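Local coordinates for protein N-acetylcysteine deacetylase (Bacillus subtilis, PDB 1YSJ) that probably deacetylates N-acetylcysteine to cysteine and acetate with the help of two bound divalent metal ions, as a step in S-(2-succino)cysteine breakdown, at residues V149-F153 and V171-V175. The protein carries 1 engineered substitution. Sequence-based numbering, arbitrary orientation.
Sequences VRFIF and VLNGV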
loop_
_atom_site.group_PDB
_atom_site.type_symbol
_atom_site.label_atom_id
_atom_site.label_comp_id
_atom_site.label_asym_id
_atom_site.label_seq_id
_atom_site.Cartn_x
_atom_site.Cartn_y
_atom_site.Cartn_z
ATOM N N VAL A 149 -29.936 16.480 38.775
ATOM C CA VAL A 149 -29.104 16.624 37.590
ATOM C C VAL A 149 -27.695 16.126 37.887
ATOM O O VAL A 149 -27.013 16.624 38.790
ATOM C CB VAL A 149 -29.056 18.080 37.056
ATOM C CG1 VAL A 149 -28.256 18.136 35.761
ATOM C CG2 VAL A 149 -30.463 18.620 36.824
ATOM N N ARG A 150 -27.273 15.127 37.124
ATOM C CA ARG A 150 -25.915 14.628 37.191
ATOM C C ARG A 150 -25.092 15.270 36.066
ATOM O O ARG A 150 -25.506 15.268 34.907
ATOM C CB ARG A 150 -25.922 13.109 37.076
ATOM C CG ARG A 150 -24.690 12.431 37.629
ATOM C CD ARG A 150 -24.926 10.938 37.766
ATOM N NE ARG A 150 -25.772 10.630 38.915
ATOM C CZ ARG A 150 -26.314 9.437 39.157
ATOM N NH1 ARG A 150 -26.117 8.424 38.319
ATOM N NH2 ARG A 150 -27.064 9.261 40.243
ATOM N N PHE A 151 -23.945 15.844 36.420
ATOM C CA PHE A 151 -23.061 16.466 35.434
ATOM C C PHE A 151 -21.886 15.556 35.103
ATOM O O PHE A 151 -21.198 15.050 35.993
ATOM C CB PHE A 151 -22.573 17.836 35.920
ATOM C CG PHE A 151 -23.676 18.830 36.109
ATOM C CD1 PHE A 151 -24.391 18.878 37.307
ATOM C CD2 PHE A 151 -24.016 19.712 35.088
ATOM C CE1 PHE A 151 -25.420 19.793 37.484
ATOM C CE2 PHE A 151 -25.045 20.629 35.255
ATOM C CZ PHE A 151 -25.752 20.669 36.455
ATOM N N ILE A 152 -21.674 15.360 33.808
ATOM C CA ILE A 152 -20.654 14.461 33.296
ATOM C C ILE A 152 -19.615 15.266 32.520
ATOM O O ILE A 152 -19.903 15.828 31.458
ATOM C CB ILE A 152 -21.282 13.359 32.389
ATOM C CG1 ILE A 152 -22.279 12.519 33.191
ATOM C CG2 ILE A 152 -20.203 12.469 31.764
ATOM C CD1 ILE A 152 -23.189 11.656 32.342
ATOM N N PHE A 153 -18.412 15.336 33.074
ATOM C CA PHE A 153 -17.292 15.951 32.383
ATOM C C PHE A 153 -16.403 14.822 31.879
ATOM O O PHE A 153 -15.601 14.256 32.614
ATOM C CB PHE A 153 -16.565 16.957 33.288
ATOM C CG PHE A 153 -17.432 18.121 33.707
ATOM C CD1 PHE A 153 -18.196 18.057 34.873
ATOM C CD2 PHE A 153 -17.502 19.270 32.927
ATOM C CE1 PHE A 153 -19.007 19.118 35.260
ATOM C CE2 PHE A 153 -18.315 20.346 33.305
ATOM C CZ PHE A 153 -19.068 20.267 34.475
ATOM N N VAL A 171 -21.963 5.381 35.895
ATOM C CA VAL A 171 -22.353 6.783 36.076
ATOM C C VAL A 171 -23.798 7.037 35.618
ATOM O O VAL A 171 -24.463 7.936 36.132
ATOM C CB VAL A 171 -21.332 7.744 35.370
ATOM C CG1 VAL A 171 -21.843 9.194 35.283
ATOM C CG2 VAL A 171 -19.977 7.698 36.064
ATOM N N LEU A 172 -24.286 6.233 34.675
ATOM C CA LEU A 172 -25.648 6.401 34.153
ATOM C C LEU A 172 -26.697 5.482 34.779
ATOM O O LEU A 172 -27.849 5.449 34.335
ATOM C CB LEU A 172 -25.674 6.293 32.621
ATOM C CG LEU A 172 -25.107 7.453 31.790
ATOM C CD1 LEU A 172 -25.471 7.251 30.333
ATOM C CD2 LEU A 172 -25.619 8.809 32.252
ATOM N N ASN A 173 -26.304 4.738 35.809
ATOM C CA ASN A 173 -27.258 3.943 36.573
ATOM C C ASN A 173 -28.305 4.847 37.216
ATOM O O ASN A 173 -27.964 5.791 37.937
ATOM C CB ASN A 173 -26.547 3.083 37.629
ATOM C CG ASN A 173 -25.694 1.975 37.011
ATOM O OD1 ASN A 173 -25.829 1.647 35.826
ATOM N ND2 ASN A 173 -24.808 1.396 37.817
ATOM N N GLY A 174 -29.573 4.571 36.912
ATOM C CA GLY A 174 -30.698 5.338 37.447
ATOM C C GLY A 174 -31.036 6.619 36.700
ATOM O O GLY A 174 -31.988 7.310 37.062
ATOM N N VAL A 175 -30.262 6.932 35.660
ATOM C CA VAL A 175 -30.465 8.144 34.856
ATOM C C VAL A 175 -31.524 7.925 33.762
ATOM O O VAL A 175 -31.455 6.959 33.006
ATOM C CB VAL A 175 -29.125 8.658 34.252
ATOM C CG1 VAL A 175 -29.346 9.872 33.368
ATOM C CG2 VAL A 175 -28.137 9.012 35.357
#
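Arg150 reaches from strand 148-154 to the loop 171-175 and grips its backbone with a single nitrogen. Arg150 NH1 donates to Val171 O at 2.8 Å, an acceptor lying at the guanidinium edge and in its plane, although the nitrogen itself sits above the plane of that carbonyl. The longer bond, Arg150 NH1 to Asn173 O at 3.2 Å, is tilted from both planes. Arg150 gets to the loop by an extended start, CG opposite its backbone N (chi1 -158°), and a bend at chi3 (-76°); there Val175 CG2 approaches Arg150 NH1 obliquely at 3.6 Å. Arg150 NE forms a salt bridge with Glu82 of the neighbouring strand 79-84. With an alanine here, the Val171 and Asn173 carbonyls would probably lose their shared donor and Glu82 this positive partner. Strand 148-154 runs between 79-84 and 91-97 in the mixed sheet of the M20 peptidase's metal-binding domain, and the chain returns to this sheet from helix 162-168 through the loop, whose type II turn, Leu172 to Val175, leads into strand 175-184. Val175 N closes the turn on Leu172 O at 3.1 Å, with Gly174 at positive phi. The packed, apolar part of the contact is buried: Ile152 CD1 meets Leu172 CD2 at 3.7 Å, the two side chains crossing at about a right angle, while Ile152 and Val171 lie alongside, pointing opposite ways, with Ile152 CG1 4.0 Å from Val171 CG1. Toward solvent the contact thins out; Arg150 is partly exposed, and Asn173, exposed, gives Arg150 its backbone carbonyl and turns its amide from the strand.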